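Local coordinates for HTH tetR-type domain-containing protein (Streptomyces coelicolor A3, PDB 3IUV) that is of unknown specific function but probably binds regulatory DNA as a TetR-family transcription factor, at residues Ala147-Leu152 with Val174-Ile179; Ser80-Leu86 with Leu135-Thr140; Gly30-Arg34 with Thr48-Leu54. All coordinates share one frame. Residue numbers count along the deposited sequence, not the author numbering.

The chain is almost wholly helical and divides its contacts between two ends. Contact 3 comes first in sequence and spans the predicted helix-turn-helix motif, in the TetR-type N-terminal region. Contacts 2 and 1 follow in that order, both in the TetR-like C-terminal domain, on the other side of the chain's centre. Their centres are 13 Å apart and they touch: Ile179 CD1 lies 3.6 Å from Leu86 CD2, and Leu148 on helix 142-161 packs against Leu136 on the preceding helix 121-139. Contact 3 lies about 38 Å from contact 1 and 40 Å from contact 2, centre to centre, so the putative DNA-reading end is well separated from the end where contact 1 borders the second subunit.

Contact 1 (Ala147-Leu152 with Val174-Ile179); sequences ALVAVL and VLTRLI
In this TetR-type C-terminal domain, helices 142-161 and 168-178 pack nearly antiparallel, their local axes at 160° and 9.9 Å apart at closest approach. Leu148 and Leu175 set the register, with CA atoms 6.6 Å apart. The side chains that meet are all apolar, as suits a buried seam. Leu148 and Leu175 both adopt the mt rotamer; their CA-CB bonds point sideways, yet the branched ends reach across, Leu148 CD2 lying 3.9 Å from Leu175 CD2. Leu178, also mt, points toward the partner helix and meets Ala147, whose small methyl leaves room for it, CB to CD2 4.4 Å. Ile179, at the C-terminal end of its segment, brings CG1 to 4.1 Å from Leu148 CD2. Ala147, Val174 and Leu178 also pack on the second subunit, so one edge of the seam borders the dimer partner, while Leu148 and Leu175 pack on Leu90 of helix 86-98. Beta-branched Val151 points toward helix 168-178, where its CG2 lies 3.8 Å from CG1 of Val174 (chi1 t).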
loop_
_atom_site.group_PDB
_atom_site.type_symbol
_atom_site.label_atom_id
_atom_site.label_comp_id
_atom_site.label_asym_id
_atom_site.label_seq_id
_atom_site.Cartn_x
_atom_site.Cartn_y
_atom_site.Cartn_z
ATOM N N ALA A 147 -11.873 -10.757 1.778
ATOM C CA ALA A 147 -11.025 -10.846 2.937
ATOM C C ALA A 147 -9.666 -11.442 2.581
ATOM O O ALA A 147 -8.622 -10.915 2.975
ATOM C CB ALA A 147 -11.707 -11.666 4.024
ATOM N N LEU A 148 -9.663 -12.552 1.856
ATOM C CA LEU A 148 -8.400 -13.181 1.536
ATOM C C LEU A 148 -7.546 -12.152 0.823
ATOM O O LEU A 148 -6.434 -11.846 1.231
ATOM C CB LEU A 148 -8.609 -14.433 0.680
ATOM C CG LEU A 148 -9.076 -15.665 1.472
ATOM C CD1 LEU A 148 -9.717 -16.788 0.587
ATOM C CD2 LEU A 148 -7.932 -16.207 2.320
ATOM N N VAL A 149 -8.100 -11.584 -0.230
ATOM C CA VAL A 149 -7.401 -10.583 -1.009
ATOM C C VAL A 149 -6.844 -9.425 -0.152
ATOM O O VAL A 149 -5.684 -9.041 -0.279
ATOM C CB VAL A 149 -8.328 -10.049 -2.086
ATOM C CG1 VAL A 149 -7.798 -8.725 -2.678
ATOM C CG2 VAL A 149 -8.530 -11.122 -3.168
ATOM N N ALA A 150 -7.672 -8.865 0.714
ATOM C CA ALA A 150 -7.245 -7.741 1.528
ATOM C C ALA A 150 -6.015 -8.104 2.388
ATOM O O ALA A 150 -5.113 -7.288 2.625
ATOM C CB ALA A 150 -8.398 -7.270 2.408
ATOM N N VAL A 151 -5.974 -9.340 2.847
ATOM C CA VAL A 151 -4.889 -9.744 3.716
ATOM C C VAL A 151 -3.608 -10.081 2.938
ATOM O O VAL A 151 -2.512 -9.817 3.419
ATOM C CB VAL A 151 -5.324 -10.868 4.655
ATOM C CG1 VAL A 151 -5.393 -12.206 3.910
ATOM C CG2 VAL A 151 -4.396 -10.927 5.823
ATOM N N LEU A 152 -3.739 -10.615 1.725
ATOM C CA LEU A 152 -2.570 -10.757 0.866
ATOM C C LEU A 152 -1.808 -9.438 0.786
ATOM O O LEU A 152 -0.620 -9.372 1.112
ATOM C CB LEU A 152 -2.947 -11.238 -0.529
ATOM C CG LEU A 152 -3.243 -12.747 -0.626
ATOM C CD1 LEU A 152 -4.663 -13.080 -0.195
ATOM C CD2 LEU A 152 -3.019 -13.276 -2.039
ATOM N N VAL A 174 -2.961 -17.072 9.385
ATOM C CA VAL A 174 -3.852 -15.909 9.278
ATOM C C VAL A 174 -4.944 -16.197 8.282
ATOM O O VAL A 174 -6.136 -16.008 8.545
ATOM C CB VAL A 174 -3.101 -14.663 8.763
ATOM C CG1 VAL A 174 -4.055 -13.540 8.520
ATOM C CG2 VAL A 174 -2.012 -14.213 9.738
ATOM N N LEU A 175 -4.499 -16.647 7.117
ATOM C CA LEU A 175 -5.376 -17.029 6.030
ATOM C C LEU A 175 -6.422 -18.064 6.463
ATOM O O LEU A 175 -7.624 -17.904 6.189
ATOM C CB LEU A 175 -4.538 -17.515 4.844
ATOM C CG LEU A 175 -3.587 -16.432 4.279
ATOM C CD1 LEU A 175 -2.568 -16.987 3.286
ATOM C CD2 LEU A 175 -4.353 -15.314 3.633
ATOM N N THR A 176 -5.980 -19.100 7.166
ATOM C CA THR A 176 -6.894 -20.141 7.664
ATOM C C THR A 176 -8.058 -19.574 8.483
ATOM O O THR A 176 -9.178 -20.096 8.433
ATOM C CB THR A 176 -6.150 -21.184 8.525
ATOM O OG1 THR A 176 -5.176 -21.870 7.726
ATOM C CG2 THR A 176 -7.132 -22.196 9.115
ATOM N N ARG A 177 -7.796 -18.506 9.236
ATOM C CA ARG A 177 -8.839 -17.904 10.067
ATOM C C ARG A 177 -9.941 -17.216 9.281
ATOM O O ARG A 177 -11.050 -17.033 9.774
ATOM C CB ARG A 177 -8.221 -16.909 11.024
ATOM C CG ARG A 177 -7.343 -17.557 12.056
ATOM C CD ARG A 177 -6.599 -16.491 12.799
ATOM N NE ARG A 177 -5.619 -17.046 13.721
ATOM C CZ ARG A 177 -5.237 -16.453 14.853
ATOM N NH1 ARG A 177 -5.759 -15.277 15.202
ATOM N NH2 ARG A 177 -4.329 -17.036 15.632
ATOM N N LEU A 178 -9.620 -16.802 8.068
ATOM C CA LEU A 178 -10.580 -16.116 7.239
ATOM C C LEU A 178 -11.376 -17.148 6.477
ATOM O O LEU A 178 -12.397 -16.842 5.880
ATOM C CB LEU A 178 -9.854 -15.203 6.264
ATOM C CG LEU A 178 -8.891 -14.268 6.989
ATOM C CD1 LEU A 178 -7.829 -13.740 6.037
ATOM C CD2 LEU A 178 -9.673 -13.141 7.641
ATOM N N ILE A 179 -10.898 -18.382 6.499
ATOM C CA ILE A 179 -11.565 -19.448 5.787
ATOM C C ILE A 179 -12.463 -20.204 6.776
ATOM O O ILE A 179 -12.005 -20.660 7.831
ATOM C CB ILE A 179 -10.513 -20.332 5.061
ATOM C CG1 ILE A 179 -9.739 -19.477 4.051
ATOM C CG2 ILE A 179 -11.148 -21.531 4.359
ATOM C CD1 ILE A 179 -8.598 -20.196 3.382
#

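Contact 2 (Ser80-Leu86 with Leu135-Thr140); sequences SDPEADL and LLAART
Arg139 lays its guanidinium between Leu86 and Pro82, with Leu86 CB over one face, 3.7 Å from Arg139 CZ, and Pro82 CA over the other. Its chi1 is t, but chi2 (-122°) and chi3 (141°) lie between wells, bending the side chain toward the loop. There NH1 and NH2 of Arg139 both donate to Ala84 O, each at 3.2 Å: the long, multidentate arginine can reach the turn's carbonyl from the helix end. The loop contains a type I beta turn from Asp81 to Ala84, closed by Ala84 N to Asp81 O at 3.1 Å; Asp81 OD1 accepts from Glu83 N at 2.8 Å, forming an Asx turn. Ser80 and Arg139 have the nearest CA atoms, 6.1 Å apart. Leu135 (tt) sends CD2 to 3.9 Å from Ser80 CA. Leu86 (tp), pointing toward helix 121-139, brings CD2 to 3.6 Å from Thr140 CG2. Helix-end arginine and the type I turn before helix 86-98 thus join helices 86-98 and 121-139 in the all-helical TetR C-terminal domain.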
loop_
_atom_site.group_PDB
_atom_site.type_symbol
_atom_site.label_atom_id
_atom_site.label_comp_id
_atom_site.label_asym_id
_atom_site.label_seq_id
_atom_site.Cartn_x
_atom_site.Cartn_y
_atom_site.Cartn_z
ATOM N N SER A 80 -7.448 -23.648 -7.180
ATOM C CA SER A 80 -8.796 -23.824 -7.683
ATOM C C SER A 80 -9.304 -25.223 -7.348
ATOM O O SER A 80 -10.476 -25.555 -7.586
ATOM C CB SER A 80 -8.803 -23.603 -9.186
ATOM O OG SER A 80 -7.586 -24.077 -9.735
ATOM N N ASP A 81 -8.411 -26.036 -6.790
ATOM C CA ASP A 81 -8.756 -27.387 -6.372
ATOM C C ASP A 81 -9.290 -27.397 -4.928
ATOM O O ASP A 81 -8.558 -27.072 -3.993
ATOM C CB ASP A 81 -7.545 -28.317 -6.517
ATOM C CG ASP A 81 -7.831 -29.726 -6.011
ATOM O OD1 ASP A 81 -9.003 -29.988 -5.682
ATOM O OD2 ASP A 81 -6.900 -30.563 -5.945
ATOM N N PRO A 82 -10.575 -27.764 -4.757
ATOM C CA PRO A 82 -11.259 -27.817 -3.455
ATOM C C PRO A 82 -10.697 -28.882 -2.499
ATOM O O PRO A 82 -10.857 -28.763 -1.277
ATOM C CB PRO A 82 -12.710 -28.164 -3.826
ATOM C CG PRO A 82 -12.851 -27.793 -5.265
ATOM C CD PRO A 82 -11.498 -28.040 -5.876
ATOM N N GLU A 83 -10.062 -29.916 -3.040
ATOM C CA GLU A 83 -9.438 -30.923 -2.186
ATOM C C GLU A 83 -8.122 -30.409 -1.609
ATOM O O GLU A 83 -7.613 -30.926 -0.609
ATOM C CB GLU A 83 -9.217 -32.240 -2.936
ATOM C CG GLU A 83 -10.499 -33.009 -3.258
ATOM C CD GLU A 83 -11.374 -33.281 -2.029
ATOM O OE1 GLU A 83 -12.613 -33.273 -2.179
ATOM O OE2 GLU A 83 -10.832 -33.511 -0.921
ATOM N N ALA A 84 -7.582 -29.370 -2.240
ATOM C CA ALA A 84 -6.301 -28.826 -1.832
ATOM C C ALA A 84 -6.434 -27.809 -0.697
ATOM O O ALA A 84 -7.467 -27.153 -0.559
ATOM C CB ALA A 84 -5.599 -28.223 -3.023
ATOM N N ASP A 85 -5.381 -27.690 0.107
ATOM C CA ASP A 85 -5.355 -26.789 1.247
ATOM C C ASP A 85 -5.247 -25.343 0.795
ATOM O O ASP A 85 -4.155 -24.871 0.440
ATOM C CB ASP A 85 -4.152 -27.119 2.137
ATOM C CG ASP A 85 -3.955 -26.113 3.252
ATOM O OD1 ASP A 85 -4.952 -25.535 3.734
ATOM O OD2 ASP A 85 -2.794 -25.902 3.657
ATOM N N LEU A 86 -6.371 -24.629 0.836
ATOM C CA LEU A 86 -6.417 -23.259 0.346
ATOM C C LEU A 86 -5.397 -22.335 1.016
ATOM O O LEU A 86 -4.613 -21.678 0.333
ATOM C CB LEU A 86 -7.820 -22.678 0.498
ATOM C CG LEU A 86 -7.835 -21.262 -0.085
ATOM C CD1 LEU A 86 -7.162 -21.289 -1.472
ATOM C CD2 LEU A 86 -9.253 -20.669 -0.149
ATOM N N LEU A 135 -11.016 -16.102 -8.716
ATOM C CA LEU A 135 -10.703 -17.494 -8.439
ATOM C C LEU A 135 -11.127 -17.852 -7.011
ATOM O O LEU A 135 -11.832 -18.833 -6.790
ATOM C CB LEU A 135 -9.211 -17.714 -8.648
ATOM C CG LEU A 135 -8.677 -19.135 -8.784
ATOM C CD1 LEU A 135 -7.226 -19.083 -9.254
ATOM C CD2 LEU A 135 -8.804 -19.909 -7.462
ATOM N N LEU A 136 -10.707 -17.040 -6.045
ATOM C CA LEU A 136 -11.081 -17.247 -4.652
ATOM C C LEU A 136 -12.607 -17.250 -4.430
ATOM O O LEU A 136 -13.138 -18.072 -3.681
ATOM C CB LEU A 136 -10.429 -16.166 -3.785
ATOM C CG LEU A 136 -9.160 -16.518 -3.011
ATOM C CD1 LEU A 136 -8.505 -17.796 -3.519
ATOM C CD2 LEU A 136 -8.191 -15.330 -3.041
ATOM N N ALA A 137 -13.305 -16.309 -5.054
ATOM C CA ALA A 137 -14.754 -16.247 -4.953
ATOM C C ALA A 137 -15.349 -17.598 -5.373
ATOM O O ALA A 137 -16.057 -18.263 -4.601
ATOM C CB ALA A 137 -15.296 -15.112 -5.840
ATOM N N ALA A 138 -15.054 -18.004 -6.605
ATOM C CA ALA A 138 -15.497 -19.301 -7.085
ATOM C C ALA A 138 -15.146 -20.441 -6.115
ATOM O O ALA A 138 -15.960 -21.357 -5.904
ATOM C CB ALA A 138 -14.919 -19.574 -8.468
ATOM N N ARG A 139 -13.951 -20.381 -5.516
ATOM C CA ARG A 139 -13.497 -21.464 -4.647
ATOM C C ARG A 139 -13.955 -21.364 -3.197
ATOM O O ARG A 139 -13.760 -22.297 -2.417
ATOM C CB ARG A 139 -11.979 -21.642 -4.683
ATOM C CG ARG A 139 -11.570 -23.017 -4.184
ATOM C CD ARG A 139 -10.640 -22.880 -3.031
ATOM N NE ARG A 139 -10.874 -23.860 -1.970
ATOM C CZ ARG A 139 -10.008 -24.815 -1.665
ATOM N NH1 ARG A 139 -8.883 -24.908 -2.367
ATOM N NH2 ARG A 139 -10.258 -25.670 -0.674
ATOM N N THR A 140 -14.545 -20.231 -2.831
ATOM C CA THR A 140 -15.103 -20.059 -1.490
ATOM C C THR A 140 -16.432 -19.332 -1.586
ATOM O O THR A 140 -17.406 -19.870 -2.110
ATOM C CB THR A 140 -14.137 -19.300 -0.525
ATOM O OG1 THR A 140 -13.934 -17.945 -0.964
ATOM C CG2 THR A 140 -12.769 -20.060 -0.373
#

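Contact 3 (Gly30-Arg34 with Thr48-Leu54); sequences GLSHR and TYHFATL
The backbone of Gly30-Arg34 runs extended through Leu31 and Ser32, then turns helical at His33, with Ser32 in the N-cap position of helix 33-40, the first helix of the predicted helix-turn-helix motif. Thr48-His50 end the second, 44-50, which in TetR relatives is the DNA-recognition helix; Phe51 leaves helical geometry (phi/psi -144/104), and the chain passes through Ala52 to Thr53, the N-cap of helix 54-73. Ser32 and Leu54 have the nearest CA atoms, 6.6 Å apart. Leu31 (chi1 t) brings CD2 to 3.7 Å from Leu54 CD1, while also packing on helix 11-24; the buried Phe51 reaches helices 11-24 and 54-73, so these large apolar residues fill the domain core. Leu54, with chi1 -142°, reaches along Leu31-His33, CD2 lying 3.7 Å from Ser32 CA and 3.3 Å from His33 ND1. His33 (chi1 m, chi2 100°) ties the start of the first motif helix to the end of the second. Histidine suits this place because its ring touches Leu54 CD2 and Thr48 CG2, the latter 3.6 Å from His33 CD2, while reaching the carbonyl of the first residue beyond helix 44-50: His33 NE2 donates to Phe51 O at 2.7 Å, near the ring plane.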
loop_
_atom_site.group_PDB
_atom_site.type_symbol
_atom_site.label_atom_id
_atom_site.label_comp_id
_atom_site.label_asym_id
_atom_site.label_seq_id
_atom_site.Cartn_x
_atom_site.Cartn_y
_atom_site.Cartn_z
ATOM N N GLY A 30 11.351 9.520 -11.584
ATOM C CA GLY A 30 12.627 9.394 -12.266
ATOM C C GLY A 30 12.538 8.749 -13.638
ATOM O O GLY A 30 13.557 8.470 -14.273
ATOM N N LEU A 31 11.315 8.523 -14.104
ATOM C CA LEU A 31 11.105 7.774 -15.336
ATOM C C LEU A 31 10.331 8.552 -16.397
ATOM O O LEU A 31 9.156 8.875 -16.224
ATOM C CB LEU A 31 10.432 6.432 -15.029
ATOM C CG LEU A 31 9.520 5.831 -16.095
ATOM C CD1 LEU A 31 9.754 4.341 -16.231
ATOM C CD2 LEU A 31 8.072 6.129 -15.766
ATOM N N SER A 32 11.011 8.845 -17.499
ATOM C CA SER A 32 10.411 9.550 -18.618
ATOM C C SER A 32 11.013 8.991 -19.885
ATOM O O SER A 32 12.104 8.426 -19.851
ATOM C CB SER A 32 10.738 11.030 -18.540
ATOM O OG SER A 32 12.073 11.248 -18.956
ATOM N N HIS A 33 10.314 9.159 -21.004
ATOM C CA HIS A 33 10.816 8.708 -22.304
ATOM C C HIS A 33 12.312 8.847 -22.437
ATOM O O HIS A 33 12.993 7.926 -22.885
ATOM C CB HIS A 33 10.169 9.496 -23.432
ATOM C CG HIS A 33 8.744 9.126 -23.659
ATOM N ND1 HIS A 33 7.699 9.880 -23.180
ATOM C CD2 HIS A 33 8.193 8.057 -24.280
ATOM C CE1 HIS A 33 6.557 9.299 -23.510
ATOM N NE2 HIS A 33 6.831 8.189 -24.172
ATOM N N ARG A 34 12.816 10.014 -22.055
ATOM C CA ARG A 34 14.219 10.307 -22.238
ATOM C C ARG A 34 15.081 9.464 -21.291
ATOM O O ARG A 34 16.168 9.028 -21.669
ATOM C CB ARG A 34 14.471 11.810 -22.076
ATOM C CG ARG A 34 15.706 12.305 -22.781
ATOM C CD ARG A 34 15.433 13.596 -23.544
ATOM N NE ARG A 34 16.574 13.974 -24.376
ATOM C CZ ARG A 34 16.489 14.722 -25.475
ATOM N NH1 ARG A 34 15.310 15.170 -25.884
ATOM N NH2 ARG A 34 17.583 15.020 -26.174
ATOM N N THR A 48 9.290 6.206 -28.113
ATOM C CA THR A 48 7.997 6.812 -28.327
ATOM C C THR A 48 7.171 6.018 -29.362
ATOM O O THR A 48 5.935 6.014 -29.346
ATOM C CB THR A 48 8.155 8.299 -28.662
ATOM O OG1 THR A 48 8.780 8.438 -29.937
ATOM C CG2 THR A 48 9.045 8.976 -27.612
ATOM N N TYR A 49 7.870 5.318 -30.240
ATOM C CA TYR A 49 7.230 4.507 -31.260
ATOM C C TYR A 49 6.408 3.429 -30.551
ATOM O O TYR A 49 5.304 3.062 -30.953
ATOM C CB TYR A 49 8.309 3.908 -32.169
ATOM C CG TYR A 49 7.815 2.919 -33.189
ATOM C CD1 TYR A 49 6.830 3.269 -34.097
ATOM C CD2 TYR A 49 8.352 1.628 -33.248
ATOM C CE1 TYR A 49 6.379 2.367 -35.032
ATOM C CE2 TYR A 49 7.907 0.718 -34.173
ATOM C CZ TYR A 49 6.919 1.094 -35.068
ATOM O OH TYR A 49 6.471 0.196 -36.005
ATOM N N HIS A 50 6.939 2.965 -29.440
ATOM C CA HIS A 50 6.240 1.978 -28.656
ATOM C C HIS A 50 5.339 2.571 -27.569
ATOM O O HIS A 50 4.374 1.944 -27.161
ATOM C CB HIS A 50 7.248 0.991 -28.081
ATOM C CG HIS A 50 7.910 0.167 -29.134
ATOM N ND1 HIS A 50 7.248 -0.816 -29.827
ATOM C CD2 HIS A 50 9.170 0.212 -29.645
ATOM C CE1 HIS A 50 8.067 -1.360 -30.710
ATOM N NE2 HIS A 50 9.238 -0.754 -30.611
ATOM N N PHE A 51 5.624 3.777 -27.104
ATOM C CA PHE A 51 4.789 4.346 -26.052
ATOM C C PHE A 51 4.642 5.832 -26.233
ATOM O O PHE A 51 5.564 6.588 -25.938
ATOM C CB PHE A 51 5.369 4.054 -24.660
ATOM C CG PHE A 51 5.596 2.597 -24.397
ATOM C CD1 PHE A 51 6.870 2.055 -24.474
ATOM C CD2 PHE A 51 4.533 1.759 -24.087
ATOM C CE1 PHE A 51 7.085 0.698 -24.242
ATOM C CE2 PHE A 51 4.738 0.399 -23.861
ATOM C CZ PHE A 51 6.016 -0.133 -23.941
ATOM N N ALA A 52 3.473 6.244 -26.713
ATOM C CA ALA A 52 3.154 7.662 -26.858
ATOM C C ALA A 52 3.054 8.398 -25.512
ATOM O O ALA A 52 3.896 9.263 -25.208
ATOM C CB ALA A 52 1.879 7.818 -27.637
ATOM N N THR A 53 2.031 8.076 -24.711
ATOM C CA THR A 53 1.888 8.729 -23.416
ATOM C C THR A 53 2.932 8.151 -22.494
ATOM O O THR A 53 3.420 7.047 -22.729
ATOM C CB THR A 53 0.489 8.552 -22.777
ATOM O OG1 THR A 53 0.407 7.282 -22.119
ATOM C CG2 THR A 53 -0.593 8.654 -23.819
ATOM N N LEU A 54 3.284 8.907 -21.459
ATOM C CA LEU A 54 4.178 8.410 -20.432
ATOM C C LEU A 54 3.400 7.344 -19.704
ATOM O O LEU A 54 3.979 6.470 -19.061
ATOM C CB LEU A 54 4.564 9.521 -19.456
ATOM C CG LEU A 54 6.004 9.548 -18.921
ATOM C CD1 LEU A 54 6.438 8.181 -18.395
ATOM C CD2 LEU A 54 6.982 10.064 -19.991
#